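Local coordinates for protein GphF Dehydratase 1 (Archangium violaceum, PDB 6MBF) that probably dehydrates, and shifts the double bond of, polyketide intermediates as a dehydratase domain of the gephyronic acid polyketide synthase, at residues Q208-L213 and L246-P251; A262-F267 and D278-K283. All blocks are in the same frame, centred on the assembly; numbering follows the deposited sequence. Where two conformers were deposited one is given.

Contact 1: residues Q208-L213 and L246-P251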
loop_
_atom_site.group_PDB
_atom_site.type_symbol
_atom_site.label_atom_id
_atom_site.label_comp_id
_atom_site.label_asym_id
_atom_site.label_seq_id
_atom_site.Cartn_x
_atom_site.Cartn_y
_atom_site.Cartn_z
ATOM N N GLN A 208 -0.937 7.533 -5.086
ATOM C CA GLN A 208 -1.862 8.426 -5.782
ATOM C C GLN A 208 -1.131 9.562 -6.502
ATOM O O GLN A 208 -1.650 10.098 -7.490
ATOM C CB GLN A 208 -2.906 8.977 -4.806
ATOM C CG GLN A 208 -3.983 7.961 -4.384
ATOM C CD GLN A 208 -5.229 8.655 -3.907
ATOM O OE1 GLN A 208 -5.756 9.533 -4.598
ATOM N NE2 GLN A 208 -5.703 8.294 -2.714
ATOM N N CYS A 209 0.063 9.948 -6.032
ATOM C CA CYS A 209 0.897 10.870 -6.799
ATOM C C CYS A 209 1.221 10.296 -8.174
ATOM O O CYS A 209 1.252 11.032 -9.172
ATOM C CB CYS A 209 2.186 11.187 -6.040
ATOM S SG CYS A 209 1.966 12.144 -4.520
ATOM N N VAL A 210 1.465 8.984 -8.254
ATOM C CA VAL A 210 1.679 8.360 -9.559
ATOM C C VAL A 210 0.410 8.453 -10.392
ATOM O O VAL A 210 0.459 8.776 -11.590
ATOM C CB VAL A 210 2.141 6.897 -9.412
ATOM C CG1 VAL A 210 2.495 6.318 -10.795
ATOM C CG2 VAL A 210 3.313 6.778 -8.460
ATOM N N PHE A 211 -0.745 8.184 -9.768
ATOM C CA PHE A 211 -2.027 8.295 -10.467
ATOM C C PHE A 211 -2.222 9.688 -11.047
ATOM O O PHE A 211 -2.673 9.838 -12.192
ATOM C CB PHE A 211 -3.185 7.993 -9.513
ATOM C CG PHE A 211 -3.255 6.568 -9.028
ATOM C CD1 PHE A 211 -2.527 5.551 -9.627
ATOM C CD2 PHE A 211 -4.107 6.250 -7.981
ATOM C CE1 PHE A 211 -2.642 4.242 -9.168
ATOM C CE2 PHE A 211 -4.216 4.947 -7.516
ATOM C CZ PHE A 211 -3.483 3.948 -8.114
ATOM N N ALA A 212 -1.911 10.720 -10.258
ATOM C CA ALA A 212 -2.122 12.094 -10.702
ATOM C C ALA A 212 -1.290 12.410 -11.938
ATOM O O ALA A 212 -1.736 13.155 -12.816
ATOM C CB ALA A 212 -1.797 13.068 -9.565
ATOM N N LEU A 213 -0.078 11.853 -12.033
ATOM C CA LEU A 213 0.719 12.058 -13.238
ATOM C C LEU A 213 0.115 11.323 -14.430
ATOM O O LEU A 213 -0.045 11.901 -15.513
ATOM C CB LEU A 213 2.162 11.617 -12.999
ATOM C CG LEU A 213 3.109 12.790 -12.777
ATOM C CD1 LEU A 213 2.758 13.497 -11.467
ATOM C CD2 LEU A 213 4.546 12.314 -12.785
ATOM N N LEU A 246 8.899 10.312 -7.305
ATOM C CA LEU A 246 8.427 9.181 -8.092
ATOM C C LEU A 246 8.920 9.312 -9.525
ATOM O O LEU A 246 9.119 10.421 -10.029
ATOM C CB LEU A 246 6.891 9.068 -8.073
ATOM C CG LEU A 246 6.102 10.119 -8.865
ATOM C CD1 LEU A 246 5.875 9.693 -10.324
ATOM C CD2 LEU A 246 4.775 10.361 -8.218
ATOM N N ARG A 247 9.122 8.168 -10.175
ATOM C CA ARG A 247 9.513 8.142 -11.582
ATOM C C ARG A 247 8.711 7.069 -12.306
ATOM O O ARG A 247 8.815 5.881 -11.987
ATOM C CB ARG A 247 11.021 7.897 -11.749
ATOM C CG ARG A 247 11.445 7.758 -13.221
ATOM C CD ARG A 247 12.963 7.548 -13.396
ATOM N NE ARG A 247 13.749 8.677 -12.905
ATOM C CZ ARG A 247 14.696 8.602 -11.970
ATOM N NH1 ARG A 247 14.994 7.438 -11.399
ATOM N NH2 ARG A 247 15.352 9.698 -11.604
ATOM N N LEU A 248 7.917 7.487 -13.284
ATOM C CA LEU A 248 7.203 6.552 -14.135
ATOM C C LEU A 248 8.132 6.019 -15.217
ATOM O O LEU A 248 8.916 6.769 -15.806
ATOM C CB LEU A 248 5.990 7.241 -14.765
ATOM C CG LEU A 248 4.716 7.206 -13.917
ATOM C CD1 LEU A 248 3.790 8.354 -14.293
ATOM C CD2 LEU A 248 4.001 5.865 -14.089
ATOM N N HIS A 249 8.051 4.716 -15.468
ATOM C CA HIS A 249 8.781 4.114 -16.565
ATOM C C HIS A 249 8.172 4.570 -17.891
ATOM O O HIS A 249 7.020 5.005 -17.933
ATOM C CB HIS A 249 8.745 2.589 -16.449
ATOM C CG HIS A 249 9.531 2.051 -15.296
ATOM N ND1 HIS A 249 9.937 0.736 -15.225
ATOM C CD2 HIS A 249 9.994 2.650 -14.172
ATOM C CE1 HIS A 249 10.611 0.544 -14.104
ATOM N NE2 HIS A 249 10.662 1.689 -13.447
ATOM N N PRO A 250 8.927 4.491 -18.985
ATOM C CA PRO A 250 8.383 4.893 -20.287
ATOM C C PRO A 250 7.159 4.068 -20.642
ATOM O O PRO A 250 7.199 2.831 -20.598
ATOM C CB PRO A 250 9.545 4.629 -21.263
ATOM C CG PRO A 250 10.524 3.797 -20.518
ATOM C CD PRO A 250 10.351 4.130 -19.068
ATOM N N PRO A 251 6.049 4.719 -20.968
ATOM C CA PRO A 251 4.827 3.985 -21.304
ATOM C C PRO A 251 4.892 3.435 -22.721
ATOM O O PRO A 251 5.646 3.909 -23.569
ATOM C CB PRO A 251 3.722 5.042 -21.180
ATOM C CG PRO A 251 4.408 6.331 -20.807
ATOM C CD PRO A 251 5.865 6.171 -21.083
#
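L246 reaches from its strand to the helix with both methyls, each to a different place. CD2 sits against C209 CB at 3.5 Å, a close carbon contact, and against the backbone at C209 C and V210 N; it also meets V210 CG2. CD1 touches L213 CD2 at 3.8 Å, the two leucine side chains running past one another in opposite senses. CG of L246 stands in the crowded position between the backbone N and the carbonyl carbon (chi1 72°). Two residues on, L248 also meets the helix. Its CD2 comes within 3.7 Å of V210 CG1, and its CD1 lies 3.9 Å from L213 CB. V210 thus faces both leucines, CG2 to L246 and CG1 to L248, crossing each obliquely; its side chain also touches A262 of the next strand. The strand runs at 45° to the helix, their axes 9.2 Å apart, as the central helix of a hotdog fold lies against its wrapping sheet. No hydrogen bond spans the pair, and all five touching residues are buried, so the contact rests on close fit between aliphatic groups.

Contact 2: residues A262-F267 and D278-K283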
loop_
_atom_site.group_PDB
_atom_site.type_symbol
_atom_site.label_atom_id
_atom_site.label_comp_id
_atom_site.label_asym_id
_atom_site.label_seq_id
_atom_site.Cartn_x
_atom_site.Cartn_y
_atom_site.Cartn_z
ATOM N N ALA A 262 6.300 2.204 -11.852
ATOM C CA ALA A 262 6.890 3.373 -11.217
ATOM C C ALA A 262 7.825 2.946 -10.094
ATOM O O ALA A 262 7.626 1.904 -9.458
ATOM C CB ALA A 262 5.812 4.319 -10.663
ATOM N N ASP A 263 8.841 3.773 -9.860
ATOM C CA ASP A 263 9.712 3.688 -8.698
ATOM C C ASP A 263 9.464 4.901 -7.806
ATOM O O ASP A 263 9.135 5.986 -8.290
ATOM C CB ASP A 263 11.187 3.642 -9.114
ATOM C CG ASP A 263 11.465 2.577 -10.146
ATOM O OD1 ASP A 263 11.052 1.423 -9.924
ATOM O OD2 ASP A 263 12.095 2.897 -11.179
ATOM N N LEU A 264 9.609 4.717 -6.498
ATOM C CA LEU A 264 9.354 5.804 -5.564
ATOM C C LEU A 264 10.385 5.789 -4.448
ATOM O O LEU A 264 10.903 4.735 -4.070
ATOM C CB LEU A 264 7.949 5.726 -4.943
ATOM C CG LEU A 264 6.737 5.753 -5.873
ATOM C CD1 LEU A 264 6.369 4.357 -6.322
ATOM C CD2 LEU A 264 5.560 6.392 -5.136
ATOM N N ARG A 265 10.688 6.980 -3.937
ATOM C CA ARG A 265 11.568 7.165 -2.792
ATOM C C ARG A 265 10.882 8.128 -1.837
ATOM O O ARG A 265 10.480 9.224 -2.242
ATOM C CB ARG A 265 12.937 7.710 -3.222
ATOM C CG ARG A 265 13.667 6.822 -4.231
ATOM C CD ARG A 265 13.969 5.474 -3.621
ATOM N NE ARG A 265 14.850 4.646 -4.445
ATOM C CZ ARG A 265 14.448 3.635 -5.210
ATOM N NH1 ARG A 265 13.162 3.311 -5.291
ATOM N NH2 ARG A 265 15.348 2.938 -5.895
ATOM N N LEU A 266 10.720 7.706 -0.585
ATOM C CA LEU A 266 10.066 8.512 0.439
ATOM C C LEU A 266 11.119 9.077 1.388
ATOM O O LEU A 266 11.976 8.336 1.879
ATOM C CB LEU A 266 9.045 7.675 1.222
ATOM C CG LEU A 266 7.709 7.281 0.563
ATOM C CD1 LEU A 266 7.894 6.437 -0.691
ATOM C CD2 LEU A 266 6.864 6.532 1.574
ATOM N N PHE A 267 11.034 10.378 1.670
ATOM C CA PHE A 267 11.984 11.067 2.535
ATOM C C PHE A 267 11.249 11.756 3.674
ATOM O O PHE A 267 10.132 12.250 3.491
ATOM C CB PHE A 267 12.791 12.116 1.757
ATOM C CG PHE A 267 13.572 11.551 0.610
ATOM C CD1 PHE A 267 14.902 11.180 0.766
ATOM C CD2 PHE A 267 12.971 11.388 -0.629
ATOM C CE1 PHE A 267 15.619 10.651 -0.297
ATOM C CE2 PHE A 267 13.680 10.861 -1.690
ATOM C CZ PHE A 267 15.001 10.494 -1.528
ATOM N N ASP A 278 10.448 -0.183 -5.503
ATOM C CA ASP A 278 10.976 -0.484 -6.828
ATOM C C ASP A 278 9.927 -1.219 -7.646
ATOM O O ASP A 278 9.407 -2.253 -7.212
ATOM C CB ASP A 278 12.247 -1.340 -6.748
ATOM C CG ASP A 278 13.386 -0.625 -6.059
ATOM O OD1 ASP A 278 14.150 -1.288 -5.320
ATOM O OD2 ASP A 278 13.504 0.602 -6.247
ATOM N N ALA A 279 9.647 -0.701 -8.843
ATOM C CA ALA A 279 8.792 -1.362 -9.822
ATOM C C ALA A 279 7.410 -1.683 -9.243
ATOM O O ALA A 279 6.951 -2.828 -9.235
ATOM C CB ALA A 279 9.476 -2.624 -10.370
ATOM N N LEU A 280 6.747 -0.646 -8.745
ATOM C CA LEU A 280 5.316 -0.744 -8.531
ATOM C C LEU A 280 4.640 -0.958 -9.882
ATOM O O LEU A 280 4.817 -0.158 -10.804
ATOM C CB LEU A 280 4.806 0.530 -7.862
ATOM C CG LEU A 280 3.290 0.636 -7.700
ATOM C CD1 LEU A 280 2.783 -0.412 -6.733
ATOM C CD2 LEU A 280 2.886 2.037 -7.244
ATOM N N GLN A 281 3.899 -2.050 -10.018
ATOM C CA GLN A 281 3.282 -2.424 -11.283
ATOM C C GLN A 281 1.791 -2.128 -11.201
ATOM O O GLN A 281 1.104 -2.618 -10.298
ATOM C CB GLN A 281 3.563 -3.895 -11.594
ATOM C CG GLN A 281 5.039 -4.133 -11.937
ATOM C CD GLN A 281 5.587 -5.446 -11.405
ATOM O OE1 GLN A 281 6.325 -5.475 -10.414
ATOM N NE2 GLN A 281 5.249 -6.537 -12.075
ATOM N N LEU A 282 1.298 -1.298 -12.119
ATOM C CA LEU A 282 -0.095 -0.874 -12.135
ATOM C C LEU A 282 -0.795 -1.422 -13.370
ATOM O O LEU A 282 -0.218 -1.444 -14.458
ATOM C CB LEU A 282 -0.207 0.653 -12.140
ATOM C CG LEU A 282 0.497 1.424 -11.027
ATOM C CD1 LEU A 282 0.306 2.934 -11.259
ATOM C CD2 LEU A 282 -0.065 0.999 -9.687
ATOM N N LYS A 283 -2.044 -1.852 -13.206
ATOM C CA LYS A 283 -2.821 -2.334 -14.339
ATOM C C LYS A 283 -4.255 -1.843 -14.210
ATOM O O LYS A 283 -4.799 -1.786 -13.104
ATOM C CB LYS A 283 -2.786 -3.869 -14.429
ATOM C CG LYS A 283 -3.429 -4.416 -15.691
ATOM C CD LYS A 283 -3.259 -5.920 -15.802
ATOM C CE LYS A 283 -3.837 -6.434 -17.111
ATOM N NZ LYS A 283 -3.613 -7.896 -17.268
#
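D278 OD2 is gripped by both terminal nitrogens of R265, from NH1 at 2.9 Å and from NH2 at 3.0 Å, in one of the arginine's two modelled conformers, so the grip is probably not permanent. This salt bridge is end-on, with both nitrogens on one oxygen: OD2 receives NH2 on its syn lone pair, whereas NH1 comes in on the syn side, 30° out of the carboxylate plane. The guanidinium and carboxylate are turned 65° apart. A bend at chi2 folds R265 back, and NH1 also donates to the backbone oxygen of its neighbour L264 from above the carbonyl plane, a second bond that helps fix the guanidinium. An alanine in place of D278 would probably leave the R265 guanidinium without its carboxylate mate and freer to turn. D263 OD1 lies 4.5 Å from D278 OD2, a like-charge approach that the arginine probably offsets. The same OD1 accepts the backbone N-H of A279 at 2.8 Å, nearly along its C-O axis. A279 (phi 56°) and L280 both face A262 in a G1 beta bulge, and the A279 N-H is taken up by D263, not by A262 O, which it meets at a poor angle. A262 and L280 form the antiparallel hydrogen-bonded pair: L280 N donates to A262 O at 2.8 Å, and A262 N to L280 O at 3.0 Å. The contact joins the two strands of a hairpin; the L280 side chain touches F207 of helix 200-214, A279 touches A230 of strand 224-234, and L264 packs on V244 and L246 of strand 241-248.

In the fold
Contacts 1 and 2 lie in series along the chain, their centres 8 Å apart, and meet in one hotdog unit where strand 241-248 neighbours strand 259-267. R247 N lies 2.9 Å from D263 O, a probable backbone hydrogen bond that joins the strands, and H249 NE2 stands at the same distance from D263 OD2. D263 therefore ties both contacts, one carboxylate oxygen serving the histidine and the other the bulge. Helix 200-214 serves both: contact 1 uses its 208-213 part, and F211 of the same part reaches L282 beside contact 2. A bound magnesium ion lies about 9 Å from the L280 side chain and about 12 Å from that of V210.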